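Local coordinates for acyl-homoserine-lactone synthase (Mesorhizobium sp. ORS 3359, PDB 6WNS), which makes acyl-homoserine lactone signals of bacterial quorum sensing, as a coenzyme A-dependent acyltransferase, at residues K13-R16 with K17-E20; D28-K32 with Q33-R37; L73-T76 with L77-H80; S118-V121 with A122-L126. One frame throughout, in Å; residues are numbered along the deposited sequence.

Interaction 1: K13-R16 with K17-E20; sequences KLYR and KVLE
Where the loop of residues 13-16 runs into helix 16-31 at residues 17-20, Tyr15 O accepts a hydrogen bond from Leu19 N at 2.8 Å and Arg16 O one from Glu20 N at 3.0 Å, with Tyr15 as the N-cap. A type I turn from Lys13 to Arg16 leads into this first helical turn, closed by Arg16 N on Lys13 O. The tyrosine ring lies alongside Val18, pointing the same way, and meets it with an edge: CD1 is 4.1 Å from Val18 CB, which sits near the ring plane. With CG beside its own backbone N (chi1 -80°), the Tyr15 ring reaches His5, whose ND1 is hydrogen-bonded to the phenol OH. Leu19 packs its CG 3.6 Å from Tyr15 O. On the outer surface the Glu20 side chain rises past Arg16 O, CB being 3.5 Å away; its OE1 stays 4.9 Å from Arg16 NH1, so any attraction between these opposite charges is probably weak. Water joins Leu14 O to Lys17 N and to Val18 N, at two alternative sites too close together to be filled at once. Val18 and Leu19 also touch strand 56-60, and Tyr15 and Leu19 touch Val7: a helix N-terminus laid against the border of a beta-sheet.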
loop_
_atom_site.group_PDB
_atom_site.type_symbol
_atom_site.label_atom_id
_atom_site.label_comp_id
_atom_site.label_asym_id
_atom_site.label_seq_id
_atom_site.Cartn_x
_atom_site.Cartn_y
_atom_site.Cartn_z
ATOM N N LYS A 13 0.051 -2.644 -20.207
ATOM C CA LYS A 13 0.380 -1.948 -21.474
ATOM C C LYS A 13 -0.522 -0.723 -21.659
ATOM O O LYS A 13 0.013 0.311 -22.018
ATOM C CB LYS A 13 0.258 -2.891 -22.654
ATOM C CG LYS A 13 1.389 -3.912 -22.654
ATOM C CD LYS A 13 1.462 -4.613 -23.948
ATOM C CE LYS A 13 2.699 -5.466 -24.102
ATOM N NZ LYS A 13 2.812 -5.699 -25.561
ATOM N N LEU A 14 -1.803 -0.844 -21.383
ATOM C CA LEU A 14 -2.715 0.317 -21.300
ATOM C C LEU A 14 -2.120 1.335 -20.320
ATOM O O LEU A 14 -2.182 2.546 -20.579
ATOM C CB LEU A 14 -4.070 -0.182 -20.806
ATOM C CG LEU A 14 -5.133 0.903 -20.683
ATOM C CD1 LEU A 14 -5.556 1.345 -22.063
ATOM C CD2 LEU A 14 -6.351 0.413 -19.916
ATOM N N TYR A 15 -1.525 0.876 -19.218
ATOM C CA TYR A 15 -1.041 1.799 -18.177
ATOM C C TYR A 15 0.465 2.058 -18.312
ATOM O O TYR A 15 1.056 2.481 -17.321
ATOM C CB TYR A 15 -1.414 1.274 -16.798
ATOM C CG TYR A 15 -2.844 1.551 -16.414
ATOM C CD1 TYR A 15 -3.164 2.753 -15.823
ATOM C CD2 TYR A 15 -3.864 0.607 -16.563
ATOM C CE1 TYR A 15 -4.458 3.044 -15.400
ATOM C CE2 TYR A 15 -5.167 0.888 -16.138
ATOM C CZ TYR A 15 -5.471 2.115 -15.579
ATOM O OH TYR A 15 -6.738 2.432 -15.136
ATOM N N ARG A 16 1.057 1.890 -19.487
ATOM C CA ARG A 16 2.542 1.907 -19.596
ATOM C C ARG A 16 3.084 3.287 -19.189
ATOM O O ARG A 16 4.016 3.357 -18.448
ATOM C CB ARG A 16 3.033 1.465 -20.966
ATOM C CG ARG A 16 2.693 2.394 -22.109
ATOM C CD ARG A 16 3.355 1.934 -23.381
ATOM N NE ARG A 16 2.799 2.734 -24.458
ATOM C CZ ARG A 16 3.463 3.695 -25.084
ATOM N NH1 ARG A 16 4.722 3.958 -24.754
ATOM N NH2 ARG A 16 2.861 4.374 -26.041
ATOM N N LYS A 17 2.438 4.380 -19.602
ATOM C CA LYS A 17 2.987 5.725 -19.297
ATOM C C LYS A 17 2.789 5.989 -17.809
ATOM O O LYS A 17 3.715 6.509 -17.202
ATOM C CB LYS A 17 2.375 6.767 -20.257
ATOM C CG LYS A 17 3.033 6.744 -21.626
ATOM C CD LYS A 17 2.609 7.909 -22.527
ATOM C CE LYS A 17 1.290 7.679 -23.231
ATOM N NZ LYS A 17 0.723 8.968 -23.699
ATOM N N VAL A 18 1.659 5.578 -17.223
ATOM C CA VAL A 18 1.415 5.776 -15.778
ATOM C C VAL A 18 2.513 4.969 -15.059
ATOM O O VAL A 18 3.080 5.475 -14.015
ATOM C CB VAL A 18 -0.021 5.375 -15.371
ATOM C CG1 VAL A 18 -0.199 5.223 -13.873
ATOM C CG2 VAL A 18 -1.055 6.373 -15.926
ATOM N N LEU A 19 2.739 3.728 -15.448
ATOM C CA LEU A 19 3.745 2.922 -14.699
ATOM C C LEU A 19 5.169 3.536 -14.807
ATOM O O LEU A 19 5.920 3.489 -13.815
ATOM C CB LEU A 19 3.690 1.447 -15.141
ATOM C CG LEU A 19 2.500 0.600 -14.632
ATOM C CD1 LEU A 19 2.315 -0.672 -15.444
ATOM C CD2 LEU A 19 2.591 0.273 -13.134
ATOM N N GLU A 20 5.559 4.013 -15.972
ATOM C CA GLU A 20 6.873 4.668 -16.198
ATOM C C GLU A 20 6.973 5.865 -15.257
ATOM O O GLU A 20 7.961 5.907 -14.541
ATOM C CB GLU A 20 7.072 4.958 -17.693
ATOM C CG GLU A 20 7.560 3.698 -18.344
ATOM C CD GLU A 20 7.416 3.533 -19.831
ATOM O OE1 GLU A 20 7.131 4.540 -20.502
ATOM O OE2 GLU A 20 7.632 2.385 -20.289
HETATM O O HOH W 1 -0.160 4.639 -20.654
HETATM O O HOH W 2 -0.816 4.836 -18.998
#

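Interaction 2: D28-K32 with Q33-R37; sequences DIYVK and QRRWR
A Schellman motif closes helix 16-31 at its C-terminal end: Arg35 N bonds to Tyr30 O at 3.1 Å and Arg34 N to Val31 O at 3.0 Å, with Arg34 as the C-prime residue of positive phi (53°). The reversal brings Arg35 back against the last turn. As modelled, its guanidinium is gripped side-on by a single oxygen lying in its plane, Gln33 OE1 receiving NH2 at 2.8 Å and NE at 3.0 Å; the Gln33 chain sits implausibly close to Ile29 O, however, and the exact placement of this grip is doubtful. Ile29 CG2, the branch set anti to the backbone N and beside the carbonyl carbon, covers one guanidinium face, 3.6 Å from Arg35 NH2, and also sits over the centre of the Tyr30 ring. One methyl thus serves two flat groups whose planes are turned 70° apart. Tyr30 meets the arginine through CE2, 3.5 Å from Arg35 NH1. A serine in place of Tyr30 would probably strip Arg35 of the carbon wall beside NH1 and leave Arg105 without its aromatic partner. Beyond the turn, Tyr30 makes a cation-pi contact with Arg105 of strand 100-108 and touches Glu46, while Ile29 packs on Met109 just past that strand.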
loop_
_atom_site.group_PDB
_atom_site.type_symbol
_atom_site.label_atom_id
_atom_site.label_comp_id
_atom_site.label_asym_id
_atom_site.label_seq_id
_atom_site.Cartn_x
_atom_site.Cartn_y
_atom_site.Cartn_z
ATOM N N ASP A 28 12.037 9.442 -6.847
ATOM C CA ASP A 28 11.950 10.755 -6.134
ATOM C C ASP A 28 11.715 10.525 -4.637
ATOM O O ASP A 28 12.337 11.221 -3.802
ATOM C CB ASP A 28 10.873 11.639 -6.728
ATOM C CG ASP A 28 11.106 12.027 -8.180
ATOM O OD1 ASP A 28 12.251 12.151 -8.592
ATOM O OD2 ASP A 28 10.116 12.155 -8.901
ATOM N N ILE A 29 10.886 9.568 -4.275
ATOM C CA ILE A 29 10.411 9.362 -2.892
ATOM C C ILE A 29 11.423 8.544 -2.117
ATOM O O ILE A 29 11.743 8.920 -0.972
ATOM C CB ILE A 29 9.064 8.643 -2.893
ATOM C CG1 ILE A 29 7.937 9.553 -3.354
ATOM C CG2 ILE A 29 8.759 8.009 -1.532
ATOM C CD1 ILE A 29 6.663 8.772 -3.576
ATOM N N TYR A 30 11.844 7.409 -2.671
ATOM C CA TYR A 30 12.555 6.374 -1.890
ATOM C C TYR A 30 14.051 6.547 -2.040
ATOM O O TYR A 30 14.761 6.216 -1.044
ATOM C CB TYR A 30 12.115 4.948 -2.273
ATOM C CG TYR A 30 10.685 4.696 -1.918
ATOM C CD1 TYR A 30 9.680 4.854 -2.855
ATOM C CD2 TYR A 30 10.315 4.392 -0.611
ATOM C CE1 TYR A 30 8.353 4.653 -2.516
ATOM C CE2 TYR A 30 8.981 4.223 -0.248
ATOM C CZ TYR A 30 8.001 4.381 -1.204
ATOM O OH TYR A 30 6.701 4.199 -0.859
ATOM N N VAL A 31 14.548 6.828 -3.260
ATOM C CA VAL A 31 16.023 6.878 -3.463
ATOM C C VAL A 31 16.495 8.277 -3.047
ATOM O O VAL A 31 17.515 8.305 -2.284
ATOM C CB VAL A 31 16.454 6.475 -4.884
ATOM C CG1 VAL A 31 17.908 6.791 -5.185
ATOM C CG2 VAL A 31 16.176 4.962 -5.061
ATOM N N LYS A 32 15.796 9.345 -3.501
ATOM C CA LYS A 32 16.288 10.745 -3.428
ATOM C C LYS A 32 16.191 11.166 -1.958
ATOM O O LYS A 32 17.041 11.939 -1.494
ATOM C CB LYS A 32 15.551 11.618 -4.460
ATOM C CG LYS A 32 16.323 12.776 -5.058
ATOM C CD LYS A 32 15.504 13.665 -5.990
ATOM C CE LYS A 32 14.729 14.748 -5.258
ATOM N NZ LYS A 32 13.307 14.780 -5.692
ATOM N N GLN A 33 15.321 10.585 -1.157
ATOM C CA GLN A 33 15.378 10.928 0.296
ATOM C C GLN A 33 15.925 9.775 1.165
ATOM O O GLN A 33 15.829 9.870 2.419
ATOM C CB GLN A 33 14.030 11.495 0.699
ATOM C CG GLN A 33 13.006 10.453 0.999
ATOM C CD GLN A 33 11.652 11.080 0.789
ATOM O OE1 GLN A 33 10.650 10.639 1.345
ATOM N NE2 GLN A 33 11.619 12.133 -0.017
ATOM N N ARG A 34 16.609 8.815 0.529
ATOM C CA ARG A 34 17.526 7.809 1.129
ATOM C C ARG A 34 16.802 7.073 2.251
ATOM O O ARG A 34 17.333 6.963 3.376
ATOM C CB ARG A 34 18.828 8.481 1.561
ATOM C CG ARG A 34 19.650 8.950 0.369
ATOM C CD ARG A 34 21.085 9.161 0.746
ATOM N NE ARG A 34 21.214 10.082 1.866
ATOM C CZ ARG A 34 21.425 11.405 1.773
ATOM N NH1 ARG A 34 21.485 12.002 0.590
ATOM N NH2 ARG A 34 21.580 12.136 2.870
ATOM N N ARG A 35 15.634 6.528 1.926
ATOM C CA ARG A 35 14.891 5.627 2.838
ATOM C C ARG A 35 15.642 4.291 2.986
ATOM O O ARG A 35 16.391 3.896 2.069
ATOM C CB ARG A 35 13.455 5.477 2.328
ATOM C CG ARG A 35 12.741 6.824 2.233
ATOM C CD ARG A 35 11.277 6.607 2.540
ATOM N NE ARG A 35 10.478 7.801 2.300
ATOM C CZ ARG A 35 9.158 7.795 2.182
ATOM N NH1 ARG A 35 8.504 6.654 2.273
ATOM N NH2 ARG A 35 8.494 8.916 1.957
ATOM N N TRP A 36 15.487 3.686 4.164
ATOM C CA TRP A 36 16.094 2.399 4.569
ATOM C C TRP A 36 15.941 1.393 3.409
ATOM O O TRP A 36 14.808 1.212 2.886
ATOM C CB TRP A 36 15.444 1.927 5.885
ATOM C CG TRP A 36 16.195 0.851 6.617
ATOM C CD1 TRP A 36 17.229 1.033 7.489
ATOM C CD2 TRP A 36 15.963 -0.574 6.578
ATOM N NE1 TRP A 36 17.659 -0.170 7.985
ATOM C CE2 TRP A 36 16.911 -1.177 7.440
ATOM C CE3 TRP A 36 15.075 -1.405 5.879
ATOM C CZ2 TRP A 36 16.989 -2.558 7.636
ATOM C CZ3 TRP A 36 15.151 -2.770 6.074
ATOM C CH2 TRP A 36 16.101 -3.340 6.932
ATOM N N ARG A 37 17.074 0.818 2.991
ATOM C CA ARG A 37 17.238 -0.302 2.030
ATOM C C ARG A 37 16.797 0.095 0.598
ATOM O O ARG A 37 16.719 -0.845 -0.261
ATOM C CB ARG A 37 16.501 -1.544 2.552
ATOM C CG ARG A 37 17.305 -2.401 3.537
ATOM C CD ARG A 37 16.651 -3.770 3.820
ATOM N NE ARG A 37 16.508 -4.651 2.643
ATOM C CZ ARG A 37 15.426 -4.739 1.838
ATOM N NH1 ARG A 37 14.326 -4.030 2.062
ATOM N NH2 ARG A 37 15.460 -5.550 0.796
#

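Interaction 3: L73-T76 with L77-H80; sequences LVPT and LEPH
Pro75 and Glu78 close a type I turn as strand 69-75 gives way to the loop of residues 77-80, Glu78 N donating to Pro75 O at 3.0 Å. Outside this turn the two side chains run alongside each other, and Pro75 CG meets Glu78 CG at 3.7 Å. His80 carries its CG between the backbone N and the carbonyl carbon (chi1 62°), a setting that swings the imidazole against Thr76. There Thr76 CA stands over a ring face, 4.0 Å from the His80 centroid, in a CH-pi contact. The threonine methyl CG2 also lies over the His80 plane, nearer the rim, at 3.9 Å from NE2. At the root of the histidine, CB rests 4.0 Å from Val74 CG1. The ring is pinned by its own loop: His80 ND1 donates to Glu78 O at 2.9 Å, nearly straight (162°), ND1 lying in the plane of the Glu78 carbonyl and Glu78 O close to the plane of the imidazole. A leucine at His80 would probably leave Glu78 O without this donor and the loop less firmly folded against Thr76. Thr76 is itself fixed by the neighbouring strand and loop, OG1 bonding to Ile100 O and Ala97 N, and its carbonyl to Arg96 NE. The in-plane bond implies that ND1 carries a proton and that the imidazole, probably with little freedom to turn, gives one face to aliphatic contact.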
loop_
_atom_site.group_PDB
_atom_site.type_symbol
_atom_site.label_atom_id
_atom_site.label_comp_id
_atom_site.label_asym_id
_atom_site.label_seq_id
_atom_site.Cartn_x
_atom_site.Cartn_y
_atom_site.Cartn_z
ATOM N N LEU A 73 0.053 -3.977 -3.624
ATOM C CA LEU A 73 -0.371 -5.249 -2.997
ATOM C C LEU A 73 0.361 -6.381 -3.700
ATOM O O LEU A 73 0.350 -6.454 -4.993
ATOM C CB LEU A 73 -1.873 -5.392 -3.167
ATOM C CG LEU A 73 -2.727 -4.513 -2.270
ATOM C CD1 LEU A 73 -4.185 -4.610 -2.672
ATOM C CD2 LEU A 73 -2.545 -4.871 -0.803
ATOM N N VAL A 74 0.812 -7.324 -2.885
ATOM C CA VAL A 74 1.447 -8.586 -3.333
ATOM C C VAL A 74 0.764 -9.787 -2.682
ATOM O O VAL A 74 0.539 -9.783 -1.474
ATOM C CB VAL A 74 2.927 -8.494 -2.957
ATOM C CG1 VAL A 74 3.697 -9.746 -3.305
ATOM C CG2 VAL A 74 3.572 -7.300 -3.641
ATOM N N PRO A 75 0.467 -10.866 -3.429
ATOM C CA PRO A 75 -0.157 -12.052 -2.827
ATOM C C PRO A 75 0.742 -12.613 -1.710
ATOM O O PRO A 75 1.963 -12.758 -1.874
ATOM C CB PRO A 75 -0.326 -13.031 -4.006
ATOM C CG PRO A 75 0.254 -12.415 -5.216
ATOM C CD PRO A 75 0.836 -11.065 -4.834
ATOM N N THR A 76 0.203 -12.852 -0.532
ATOM C CA THR A 76 1.045 -13.393 0.569
ATOM C C THR A 76 1.528 -14.816 0.252
ATOM O O THR A 76 2.495 -15.230 0.904
ATOM C CB THR A 76 0.362 -13.406 1.931
ATOM O OG1 THR A 76 -0.897 -14.098 1.840
ATOM C CG2 THR A 76 0.252 -12.011 2.495
ATOM N N LEU A 77 0.925 -15.526 -0.709
ATOM C CA LEU A 77 1.425 -16.859 -1.117
ATOM C C LEU A 77 2.712 -16.691 -1.922
ATOM O O LEU A 77 3.374 -17.653 -2.150
ATOM C CB LEU A 77 0.364 -17.629 -1.919
ATOM C CG LEU A 77 -0.873 -18.116 -1.154
ATOM C CD1 LEU A 77 -1.826 -18.847 -2.092
ATOM C CD2 LEU A 77 -0.521 -18.993 0.054
ATOM N N GLU A 78 3.020 -15.499 -2.428
ATOM C CA GLU A 78 4.297 -15.213 -3.112
ATOM C C GLU A 78 5.235 -14.646 -2.067
ATOM O O GLU A 78 4.732 -14.067 -1.108
ATOM C CB GLU A 78 4.096 -14.107 -4.167
ATOM C CG GLU A 78 3.277 -14.542 -5.351
ATOM C CD GLU A 78 3.919 -15.660 -6.149
ATOM O OE1 GLU A 78 5.187 -15.664 -6.327
ATOM O OE2 GLU A 78 3.155 -16.539 -6.569
ATOM N N PRO A 79 6.563 -14.666 -2.317
ATOM C CA PRO A 79 7.518 -13.927 -1.500
ATOM C C PRO A 79 7.119 -12.456 -1.410
ATOM O O PRO A 79 6.721 -11.862 -2.401
ATOM C CB PRO A 79 8.876 -14.131 -2.197
ATOM C CG PRO A 79 8.608 -14.780 -3.539
ATOM C CD PRO A 79 7.222 -15.351 -3.438
ATOM N N HIS A 80 7.170 -11.918 -0.197
ATOM C CA HIS A 80 6.763 -10.532 0.074
ATOM C C HIS A 80 7.651 -9.958 1.188
ATOM O O HIS A 80 8.583 -10.672 1.627
ATOM C CB HIS A 80 5.267 -10.474 0.310
ATOM C CG HIS A 80 4.816 -11.261 1.494
ATOM N ND1 HIS A 80 4.649 -12.643 1.419
ATOM C CD2 HIS A 80 4.411 -10.906 2.728
ATOM C CE1 HIS A 80 4.173 -13.084 2.580
ATOM N NE2 HIS A 80 4.040 -12.052 3.379
#

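Interaction 4: S118-V121 with A122-L126; sequences SSPV and AGFVL
Pro120 and Phe124 pair across the start of helix 121-135, Pro120 being the N-cap residue; their side chains point the same way, and Pro120 CG is 4.0 Å from Phe124 CE2. The strand, loop and helix here probably correspond to the segment that in acetyltransferase-like folds commonly receives the coenzyme A pyrophosphate, so a similar role is plausible. The cap carbonyl works twice. Pro120 O takes the hydrogen bond of Phe124 N at 2.9 Å and also lies at the edge of the phenyl ring, in its plane, 3.6 Å from CD2. One residue on, Val125 N repeats the helical bond to Val121 O at 2.9 Å. The two valines then meet through one branch each, Val121 CG1 to Val125 CG2 at 4.0 Å; Val121 CG1 is anti to its backbone N (chi1 168°), the branch turned along the helix toward the next turn. Between these pairs Gly123 passes close by Pro120 O, and in this backbone a beta carbon at Gly123 would come too close to that oxygen.

Further out, the inner side of the helix lies on strand 100-108: Val121 rests on Val108 and Val125 on Phe106. On the other flank Pro120 meets Tyr193 and Ile195 of the C-terminal region. Before the cap, Ser119 steadies the entry in two ways. Its OG accepts a weak bond from Val121 N, and its carbonyl O receives a hydrogen from a water at 2.8 Å, which in turn accepts from Ala122 N at 3.1 Å.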
loop_
_atom_site.group_PDB
_atom_site.type_symbol
_atom_site.label_atom_id
_atom_site.label_comp_id
_atom_site.label_asym_id
_atom_site.label_seq_id
_atom_site.Cartn_x
_atom_site.Cartn_y
_atom_site.Cartn_z
ATOM N N SER A 118 -4.148 20.404 1.977
ATOM C CA SER A 118 -5.278 20.053 2.892
ATOM C C SER A 118 -6.236 19.073 2.179
ATOM O O SER A 118 -7.465 19.144 2.430
ATOM C CB SER A 118 -6.006 21.302 3.393
ATOM O OG SER A 118 -5.271 21.968 4.413
ATOM N N SER A 119 -5.682 18.170 1.349
ATOM C CA SER A 119 -6.389 17.258 0.402
ATOM C C SER A 119 -6.702 15.916 1.056
ATOM O O SER A 119 -5.860 15.302 1.724
ATOM C CB SER A 119 -5.580 17.006 -0.865
ATOM O OG SER A 119 -6.398 16.441 -1.891
ATOM N N PRO A 120 -7.887 15.342 0.788
ATOM C CA PRO A 120 -8.132 14.003 1.283
ATOM C C PRO A 120 -7.393 12.951 0.437
ATOM O O PRO A 120 -7.778 11.828 0.585
ATOM C CB PRO A 120 -9.666 13.883 1.219
ATOM C CG PRO A 120 -10.135 14.914 0.192
ATOM C CD PRO A 120 -8.999 15.897 0.001
ATOM N N VAL A 121 -6.371 13.296 -0.378
ATOM C CA VAL A 121 -5.719 12.298 -1.281
ATOM C C VAL A 121 -5.431 11.054 -0.453
ATOM O O VAL A 121 -5.620 9.953 -0.941
ATOM C CB VAL A 121 -4.411 12.792 -1.926
ATOM C CG1 VAL A 121 -3.672 11.635 -2.567
ATOM C CG2 VAL A 121 -4.596 13.943 -2.914
ATOM N N ALA A 122 -4.939 11.238 0.765
ATOM C CA ALA A 122 -4.615 10.106 1.648
ATOM C C ALA A 122 -5.897 9.281 1.780
ATOM O O ALA A 122 -5.863 8.086 1.541
ATOM C CB ALA A 122 -4.072 10.559 2.975
ATOM N N GLY A 123 -6.990 9.934 2.173
ATOM C CA GLY A 123 -8.327 9.298 2.271
ATOM C C GLY A 123 -8.636 8.397 1.043
ATOM O O GLY A 123 -8.942 7.123 1.218
ATOM N N PHE A 124 -8.536 9.083 -0.144
ATOM C CA PHE A 124 -8.829 8.501 -1.496
ATOM C C PHE A 124 -7.994 7.234 -1.677
ATOM O O PHE A 124 -8.527 6.227 -2.183
ATOM C CB PHE A 124 -8.500 9.456 -2.648
ATOM C CG PHE A 124 -9.626 10.364 -3.060
ATOM C CD1 PHE A 124 -10.414 10.048 -4.158
ATOM C CD2 PHE A 124 -9.860 11.551 -2.384
ATOM C CE1 PHE A 124 -11.441 10.888 -4.546
ATOM C CE2 PHE A 124 -10.896 12.382 -2.770
ATOM C CZ PHE A 124 -11.687 12.046 -3.847
ATOM N N VAL A 125 -6.709 7.284 -1.280
ATOM C CA VAL A 125 -5.777 6.117 -1.369
ATOM C C VAL A 125 -6.167 5.037 -0.353
ATOM O O VAL A 125 -6.211 3.873 -0.723
ATOM C CB VAL A 125 -4.313 6.540 -1.129
ATOM C CG1 VAL A 125 -3.400 5.324 -1.178
ATOM C CG2 VAL A 125 -3.862 7.619 -2.099
ATOM N N LEU A 126 -6.359 5.403 0.915
ATOM C CA LEU A 126 -6.668 4.390 1.956
ATOM C C LEU A 126 -8.045 3.737 1.637
ATOM O O LEU A 126 -8.140 2.523 1.471
ATOM C CB LEU A 126 -6.646 5.110 3.306
ATOM C CG LEU A 126 -5.269 5.498 3.857
ATOM C CD1 LEU A 126 -5.416 6.405 5.059
ATOM C CD2 LEU A 126 -4.498 4.251 4.279
HETATM O O HOH W 3 -3.601 13.730 1.966
#

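In the fold
The four contacts come in series along the chain and none touches another, their centres lying 22 to 25 Å apart and the nearest atoms about 9 to 13 Å. Interactions 1 and 2 mark the two ends of helix 16-31, one a beginning and the other a C-terminal closure. Interaction 3 takes the chain from strand 69-75 to the short helix 81-84, and interaction 4 from the loop after strand 100-108 into helix 121-135, on the far side of the chain's centre from interaction 3. Local motifs at separate points thus fix where helices and loops leave the one mixed sheet of this acetyltransferase-like fold, with strand 100-108 in its middle common to the surroundings of interactions 2, 3 and 4.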